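Long-range contacts in colicin-B (Escherichia coli, PDB 1RH1), which kills closely related bacteria by forming a channel in the cytoplasmic membrane, which depolarises it and dissipates cellular energy: residues Arg119-Glu129 against Gly246-Ala257; Leu461-Leu472 against Val485-Phe496. All coordinates share one frame; numbering follows the deposited sequence.

Overall arrangement
The two contacts lie on opposite sides of the chain's centre, their centres 53 Å apart and their nearest atoms about 26 Å apart. Interaction 1 comes first and joins strands of the antiparallel sheet in the N-terminal half, 117 residues apart along the chain. Interaction 2 follows in the helical pore-forming domain, pairing helix 457-472 with helix 479-495 across a short connection. The two share no sheet or helix; between them in sequence runs the long helix 291-340, whose far part packs against interaction 2. This is consistent with a beta-rich part and a channel-forming part that fold as separate units.

Interaction 1. Residues Arg119-Glu129 against Gly246-Ala257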
# COMPACT_ATOMS: atom_id res chain seq x y z
N ARG A 119 -5.09 -2.56 3.88
CA ARG A 119 -5.47 -1.18 3.91
C ARG A 119 -6.51 -1.01 4.97
O ARG A 119 -7.42 -1.84 5.08
CB ARG A 119 -6.04 -0.78 2.57
CG ARG A 119 -4.94 -0.24 1.68
CD ARG A 119 -5.47 0.50 0.46
NE ARG A 119 -6.42 1.51 0.88
CZ ARG A 119 -6.10 2.76 1.18
NH1 ARG A 119 -4.85 3.23 1.11
NH2 ARG A 119 -7.07 3.51 1.64
N PRO A 120 -6.44 0.08 5.76
CA PRO A 120 -7.24 0.28 6.94
C PRO A 120 -8.72 0.33 6.60
O PRO A 120 -9.09 0.33 5.43
CB PRO A 120 -6.67 1.55 7.50
CG PRO A 120 -6.40 2.35 6.29
CD PRO A 120 -5.76 1.32 5.42
N ALA A 121 -9.60 0.26 7.60
CA ALA A 121 -11.03 0.31 7.37
C ALA A 121 -11.54 1.55 8.08
O ALA A 121 -10.97 1.97 9.10
CB ALA A 121 -11.69 -0.91 7.95
N ALA A 122 -12.62 2.16 7.59
CA ALA A 122 -13.07 3.40 8.17
C ALA A 122 -14.55 3.49 8.35
O ALA A 122 -15.30 2.92 7.57
CB ALA A 122 -12.65 4.55 7.29
N VAL A 123 -14.97 4.18 9.41
CA VAL A 123 -16.36 4.51 9.62
C VAL A 123 -16.48 5.98 10.07
O VAL A 123 -15.88 6.39 11.06
CB VAL A 123 -16.96 3.55 10.68
CG1 VAL A 123 -18.44 3.89 10.83
CG2 VAL A 123 -16.90 2.08 10.27
N SER A 124 -17.25 6.84 9.40
CA SER A 124 -17.41 8.24 9.77
C SER A 124 -18.13 8.55 11.08
O SER A 124 -19.08 7.85 11.40
CB SER A 124 -18.15 8.99 8.65
OG SER A 124 -19.45 8.45 8.46
N PHE A 125 -17.71 9.58 11.83
CA PHE A 125 -18.43 10.01 13.00
C PHE A 125 -18.95 11.47 12.93
O PHE A 125 -19.82 11.91 13.69
CB PHE A 125 -17.53 9.74 14.23
CG PHE A 125 -16.21 10.47 14.38
CD1 PHE A 125 -16.17 11.71 15.02
CD2 PHE A 125 -15.04 9.91 13.89
CE1 PHE A 125 -14.96 12.39 15.14
CE2 PHE A 125 -13.84 10.59 14.02
CZ PHE A 125 -13.81 11.83 14.65
N ALA A 126 -18.45 12.26 11.96
CA ALA A 126 -18.92 13.62 11.67
C ALA A 126 -18.65 13.94 10.22
O ALA A 126 -17.62 13.55 9.67
CB ALA A 126 -18.20 14.68 12.44
N ARG A 127 -19.62 14.65 9.63
CA ARG A 127 -19.66 15.12 8.24
C ARG A 127 -19.39 16.61 8.19
O ARG A 127 -19.98 17.38 8.94
CB ARG A 127 -21.03 14.87 7.61
CG ARG A 127 -21.15 15.22 6.13
CD ARG A 127 -22.52 14.88 5.56
NE ARG A 127 -23.56 15.59 6.29
CZ ARG A 127 -24.11 16.73 5.85
NH1 ARG A 127 -23.74 17.28 4.69
NH2 ARG A 127 -24.98 17.39 6.62
N LEU A 128 -18.50 17.03 7.29
CA LEU A 128 -18.11 18.42 7.15
C LEU A 128 -18.59 19.26 5.95
O LEU A 128 -18.39 18.96 4.76
CB LEU A 128 -16.59 18.44 7.21
CG LEU A 128 -15.87 18.54 8.54
CD1 LEU A 128 -16.36 17.57 9.59
CD2 LEU A 128 -14.44 18.30 8.22
N GLU A 129 -19.23 20.37 6.31
CA GLU A 129 -19.67 21.36 5.34
C GLU A 129 -18.43 22.08 4.87
O GLU A 129 -17.58 22.39 5.72
CB GLU A 129 -20.57 22.38 5.96
CG GLU A 129 -21.80 21.70 6.51
CD GLU A 129 -22.79 22.62 7.20
OE1 GLU A 129 -23.96 22.24 7.32
OE2 GLU A 129 -22.40 23.71 7.64
N GLY A 246 -20.50 23.78 10.91
CA GLY A 246 -19.86 23.13 9.78
C GLY A 246 -19.39 21.71 10.04
O GLY A 246 -18.62 21.17 9.22
N VAL A 247 -19.82 21.16 11.19
CA VAL A 247 -19.50 19.81 11.66
C VAL A 247 -20.81 19.17 12.09
O VAL A 247 -21.31 19.31 13.21
CB VAL A 247 -18.52 19.81 12.89
CG1 VAL A 247 -18.36 18.42 13.52
CG2 VAL A 247 -17.13 20.16 12.42
N ILE A 248 -21.35 18.44 11.11
CA ILE A 248 -22.58 17.71 11.27
C ILE A 248 -22.20 16.34 11.86
O ILE A 248 -21.45 15.57 11.24
CB ILE A 248 -23.27 17.54 9.88
CG1 ILE A 248 -23.25 18.81 9.02
CG2 ILE A 248 -24.71 17.10 10.17
CD1 ILE A 248 -24.20 19.90 9.46
N SER A 249 -22.67 16.00 13.07
CA SER A 249 -22.35 14.70 13.67
C SER A 249 -23.26 13.60 13.18
O SER A 249 -24.42 13.53 13.57
CB SER A 249 -22.43 14.75 15.20
OG SER A 249 -21.12 14.73 15.74
N GLU A 250 -22.73 12.73 12.31
CA GLU A 250 -23.53 11.63 11.77
C GLU A 250 -22.70 10.37 11.70
O GLU A 250 -21.60 10.43 11.15
CB GLU A 250 -24.02 11.88 10.34
CG GLU A 250 -24.69 13.22 10.01
CD GLU A 250 -24.87 13.46 8.50
OE1 GLU A 250 -24.12 12.87 7.70
OE2 GLU A 250 -25.77 14.23 8.12
N THR A 251 -23.19 9.24 12.23
CA THR A 251 -22.46 7.97 12.16
C THR A 251 -22.61 7.38 10.76
O THR A 251 -23.62 7.64 10.10
CB THR A 251 -22.99 6.93 13.19
OG1 THR A 251 -22.90 7.52 14.48
CG2 THR A 251 -22.16 5.66 13.25
N GLY A 252 -21.65 6.60 10.23
CA GLY A 252 -21.92 5.99 8.95
C GLY A 252 -20.97 5.01 8.30
O GLY A 252 -19.89 5.33 7.80
N ASN A 253 -21.52 3.80 8.29
CA ASN A 253 -21.12 2.68 7.46
C ASN A 253 -19.69 2.23 7.19
O ASN A 253 -18.80 2.99 6.83
CB ASN A 253 -21.84 2.89 6.14
CG ASN A 253 -23.35 3.16 6.24
OD1 ASN A 253 -23.98 3.05 7.29
ND2 ASN A 253 -24.00 3.54 5.14
N TYR A 254 -19.45 0.95 7.30
CA TYR A 254 -18.14 0.35 7.10
C TYR A 254 -17.64 0.44 5.66
O TYR A 254 -18.00 -0.29 4.72
CB TYR A 254 -18.25 -1.08 7.58
CG TYR A 254 -16.97 -1.90 7.64
CD1 TYR A 254 -15.97 -1.60 8.56
CD2 TYR A 254 -16.84 -2.98 6.80
CE1 TYR A 254 -14.84 -2.40 8.63
CE2 TYR A 254 -15.71 -3.78 6.87
CZ TYR A 254 -14.71 -3.49 7.78
OH TYR A 254 -13.61 -4.32 7.85
N VAL A 255 -16.75 1.40 5.50
CA VAL A 255 -16.15 1.64 4.20
C VAL A 255 -14.64 1.43 4.21
O VAL A 255 -14.03 1.14 5.23
CB VAL A 255 -16.47 3.09 3.72
CG1 VAL A 255 -17.97 3.21 3.53
CG2 VAL A 255 -15.97 4.15 4.69
N GLU A 256 -14.03 1.57 3.04
CA GLU A 256 -12.59 1.55 2.91
C GLU A 256 -12.09 2.95 3.21
O GLU A 256 -12.75 3.94 2.86
CB GLU A 256 -12.22 1.16 1.51
CG GLU A 256 -10.73 1.24 1.26
CD GLU A 256 -10.27 0.81 -0.11
OE1 GLU A 256 -9.07 0.63 -0.26
OE2 GLU A 256 -11.06 0.65 -1.04
N ALA A 257 -10.91 3.03 3.82
CA ALA A 257 -10.30 4.31 4.15
C ALA A 257 -9.74 5.02 2.92
O ALA A 257 -9.60 4.39 1.86
CB ALA A 257 -9.16 4.14 5.14
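Ala122 pairs with Val255, and Arg127 with Ile248, in two antiparallel ladders of a small curled sheet, broken by loops near Phe125. Strand 179-186 flanks Arg119-Glu129 on its other edge, and a classic beta bulge forms where Phe125 and Ala126 both face Met182. Ala122 and Val255 form a hydrogen-bonded pair, with Ala122 N to Val255 O at 2.9 Å. Further along, the register slips by one residue before Ser124 meets Gly252, another bulge. There Ser124 OG gives a bond of 3.2 Å to Gly252 O, in the carbonyl plane and on a lone pair.

In the second ladder Arg127 N reaches Ile248 O at 2.6 Å. The Arg127 side chain begins with CG anti to the backbone N (chi1 -175°) and bends at chi3. Its CB lies near both Ile248 O and Glu250 OE1, CG skirts that same carboxylate oxygen, and CD packs 3.3 Å from Glu250 OE1. NE then forms the salt bridge, 3.1 Å from Glu250 OE1 at the guanidinium edge, the two flat groups turned 29° apart. CZ has Glu250 OE2 and Ile248 CG1 as neighbours, 3.8 and 3.9 Å away. The tip, NH2, lies alongside Ile248, against CG1 and CG2.

At the opposite end Tyr254 takes Ala121 CB near CE1 and Val123 CG2 at its ring edge, while its OH bonds to Gly113 O. Arg119, gripped also by Gly258 O and by a cation-pi contact with Tyr259, lies nearly perpendicular to Glu256. Its NE meets Glu256 OE1 at 3.0 Å on the anti side of the carboxylate.

Interaction 2. Residues Leu461-Leu472 against Val485-Phe496; sequences LSLFSLTLGSAL and VGVVIAGAIGAF
Phe464 swings CG anti to its backbone N (chi1 -177°) and Phe496 turns CG beside its own (chi1 -79°), which brings the two rings into a T-shaped stack. The edge of Phe496 points toward the face of Phe464, with centroids 5.7 Å apart and planes at 80°. The CE2 end of Phe464 also meets Ala492 CB, which lies at its ring edge.

These side chains close one end of the contact in an antiparallel helical hairpin of the colicin pore-forming domain; the axes of 461-472 and 485-495 approach to 10.2 Å. In the middle, Leu468 and Ile489 run alongside in opposing directions, Leu468 CD1 lying 3.7 Å from Ile489 CB. Ile489 then passes its CD1 over Gly469 CA, 3.9 Å away, and on to Leu472 CD2. The other branch of Leu472, CD1, packs against Val485 CG1 at 3.7 Å.

Ser465 OG lies against Ile493 CG2 but bonds to Leu461 O at 2.8 Å within its own helix. This bond satisfies the hydroxyl; the carbonyl also takes Ser465 N, from the opposite face of its plane.

Helices 291-340, 420-435 and 441-452 pack round the pair, and every touching residue is buried. No hydrogen bond crosses between the two segments: the hairpin is held by apolar and aromatic contact, consistent with its predicted transmembrane character and with a role in membrane insertion.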
# COMPACT_ATOMS: atom_id res chain seq x y z
N LEU A 461 7.72 -15.13 -19.70
CA LEU A 461 8.44 -16.35 -19.37
C LEU A 461 7.45 -17.46 -19.06
O LEU A 461 7.64 -18.60 -19.48
CB LEU A 461 9.30 -16.19 -18.14
CG LEU A 461 10.80 -16.43 -18.22
CD1 LEU A 461 11.27 -16.50 -16.80
CD2 LEU A 461 11.17 -17.72 -18.95
N SER A 462 6.37 -17.15 -18.33
CA SER A 462 5.38 -18.14 -17.97
C SER A 462 4.70 -18.74 -19.17
O SER A 462 4.90 -19.93 -19.38
CB SER A 462 4.37 -17.51 -17.09
OG SER A 462 5.07 -17.32 -15.87
N LEU A 463 3.98 -17.99 -20.00
CA LEU A 463 3.37 -18.46 -21.24
C LEU A 463 4.30 -19.32 -22.08
O LEU A 463 3.87 -20.36 -22.54
CB LEU A 463 2.94 -17.25 -22.02
CG LEU A 463 2.31 -17.32 -23.38
CD1 LEU A 463 1.02 -18.10 -23.37
CD2 LEU A 463 2.01 -15.91 -23.79
N PHE A 464 5.56 -18.96 -22.24
CA PHE A 464 6.49 -19.74 -23.01
C PHE A 464 6.81 -21.05 -22.36
O PHE A 464 6.84 -22.10 -23.00
CB PHE A 464 7.75 -18.97 -23.19
CG PHE A 464 8.76 -19.68 -24.05
CD1 PHE A 464 8.52 -19.86 -25.41
CD2 PHE A 464 9.94 -20.15 -23.48
CE1 PHE A 464 9.47 -20.50 -26.19
CE2 PHE A 464 10.88 -20.79 -24.27
CZ PHE A 464 10.65 -20.97 -25.63
N SER A 465 7.10 -20.95 -21.06
CA SER A 465 7.43 -22.13 -20.27
C SER A 465 6.22 -23.02 -20.09
O SER A 465 6.35 -24.22 -20.28
CB SER A 465 7.95 -21.72 -18.92
OG SER A 465 9.10 -20.90 -19.08
N LEU A 466 5.05 -22.48 -19.77
CA LEU A 466 3.81 -23.22 -19.69
C LEU A 466 3.46 -23.87 -21.02
O LEU A 466 3.25 -25.08 -21.01
CB LEU A 466 2.67 -22.34 -19.34
CG LEU A 466 2.55 -21.92 -17.92
CD1 LEU A 466 1.34 -21.03 -17.79
CD2 LEU A 466 2.34 -23.12 -17.03
N THR A 467 3.42 -23.16 -22.16
CA THR A 467 3.12 -23.76 -23.46
C THR A 467 4.08 -24.91 -23.75
O THR A 467 3.61 -25.95 -24.20
CB THR A 467 3.22 -22.73 -24.61
OG1 THR A 467 2.32 -21.67 -24.32
CG2 THR A 467 2.87 -23.32 -25.96
N LEU A 468 5.39 -24.77 -23.49
CA LEU A 468 6.32 -25.85 -23.76
C LEU A 468 6.20 -27.05 -22.82
O LEU A 468 6.16 -28.20 -23.26
CB LEU A 468 7.76 -25.36 -23.69
CG LEU A 468 8.27 -24.32 -24.66
CD1 LEU A 468 9.78 -24.41 -24.70
CD2 LEU A 468 7.75 -24.57 -26.05
N GLY A 469 6.13 -26.80 -21.51
CA GLY A 469 6.08 -27.81 -20.47
C GLY A 469 4.78 -28.56 -20.47
O GLY A 469 4.77 -29.78 -20.60
N SER A 470 3.66 -27.84 -20.37
CA SER A 470 2.37 -28.50 -20.36
C SER A 470 1.94 -29.10 -21.70
O SER A 470 0.90 -29.72 -21.83
CB SER A 470 1.32 -27.50 -19.85
OG SER A 470 1.13 -26.42 -20.74
N ALA A 471 2.76 -28.94 -22.73
CA ALA A 471 2.52 -29.62 -23.97
C ALA A 471 3.30 -30.92 -23.85
O ALA A 471 2.73 -31.92 -24.24
CB ALA A 471 3.06 -28.86 -25.17
N LEU A 472 4.55 -30.95 -23.31
CA LEU A 472 5.37 -32.16 -23.14
C LEU A 472 4.78 -33.15 -22.14
O LEU A 472 4.80 -34.35 -22.43
CB LEU A 472 6.80 -31.83 -22.66
CG LEU A 472 7.72 -32.94 -22.13
CD1 LEU A 472 8.12 -33.86 -23.25
CD2 LEU A 472 9.01 -32.36 -21.61
N VAL A 485 12.93 -33.74 -26.10
CA VAL A 485 12.15 -32.56 -25.86
C VAL A 485 12.39 -32.09 -24.44
O VAL A 485 12.35 -30.89 -24.22
CB VAL A 485 10.68 -32.85 -26.12
CG1 VAL A 485 9.78 -31.69 -25.75
CG2 VAL A 485 10.51 -33.07 -27.61
N GLY A 486 12.69 -32.96 -23.48
CA GLY A 486 12.94 -32.50 -22.12
C GLY A 486 14.21 -31.67 -22.06
O GLY A 486 14.31 -30.76 -21.25
N VAL A 487 15.19 -32.00 -22.91
CA VAL A 487 16.42 -31.23 -23.05
C VAL A 487 16.15 -29.93 -23.82
O VAL A 487 16.45 -28.87 -23.29
CB VAL A 487 17.44 -32.13 -23.76
CG1 VAL A 487 18.58 -31.32 -24.33
CG2 VAL A 487 18.07 -33.06 -22.74
N VAL A 488 15.55 -29.96 -25.04
CA VAL A 488 15.20 -28.78 -25.83
C VAL A 488 14.44 -27.77 -25.03
O VAL A 488 14.93 -26.65 -24.92
CB VAL A 488 14.35 -29.11 -27.06
CG1 VAL A 488 13.70 -27.87 -27.71
CG2 VAL A 488 15.29 -29.75 -28.06
N ILE A 489 13.30 -28.11 -24.44
CA ILE A 489 12.57 -27.09 -23.73
C ILE A 489 13.26 -26.62 -22.47
O ILE A 489 13.05 -25.48 -22.09
CB ILE A 489 11.16 -27.56 -23.38
CG1 ILE A 489 11.12 -28.63 -22.32
CG2 ILE A 489 10.55 -28.06 -24.69
CD1 ILE A 489 9.72 -28.70 -21.68
N ALA A 490 14.13 -27.43 -21.84
CA ALA A 490 14.84 -27.00 -20.63
C ALA A 490 15.95 -26.02 -21.00
O ALA A 490 16.12 -24.99 -20.36
CB ALA A 490 15.48 -28.16 -19.91
N GLY A 491 16.67 -26.33 -22.08
CA GLY A 491 17.68 -25.45 -22.63
C GLY A 491 17.00 -24.20 -23.17
O GLY A 491 17.62 -23.14 -23.10
N ALA A 492 15.75 -24.27 -23.66
CA ALA A 492 15.06 -23.09 -24.16
C ALA A 492 14.55 -22.21 -23.03
O ALA A 492 14.88 -21.03 -23.00
CB ALA A 492 13.88 -23.48 -25.03
N ILE A 493 13.78 -22.68 -22.06
CA ILE A 493 13.41 -21.84 -20.93
C ILE A 493 14.66 -21.37 -20.18
O ILE A 493 14.73 -20.26 -19.65
CB ILE A 493 12.55 -22.65 -20.02
CG1 ILE A 493 11.31 -23.00 -20.77
CG2 ILE A 493 12.22 -21.87 -18.77
CD1 ILE A 493 10.61 -24.16 -20.05
N GLY A 494 15.68 -22.22 -20.20
CA GLY A 494 16.96 -21.93 -19.55
C GLY A 494 17.62 -20.65 -20.05
O GLY A 494 17.90 -19.74 -19.27
N ALA A 495 17.77 -20.62 -21.39
CA ALA A 495 18.39 -19.52 -22.13
C ALA A 495 17.83 -18.12 -21.88
O ALA A 495 18.56 -17.16 -22.07
CB ALA A 495 18.28 -19.82 -23.61
N PHE A 496 16.57 -17.97 -21.48
CA PHE A 496 15.97 -16.68 -21.17
C PHE A 496 16.24 -16.29 -19.73
O PHE A 496 15.87 -15.20 -19.30
CB PHE A 496 14.44 -16.70 -21.39
CG PHE A 496 14.05 -16.55 -22.86
CD1 PHE A 496 13.51 -17.63 -23.56
CD2 PHE A 496 14.29 -15.34 -23.52
CE1 PHE A 496 13.23 -17.49 -24.91
CE2 PHE A 496 14.00 -15.21 -24.88
CZ PHE A 496 13.47 -16.29 -25.57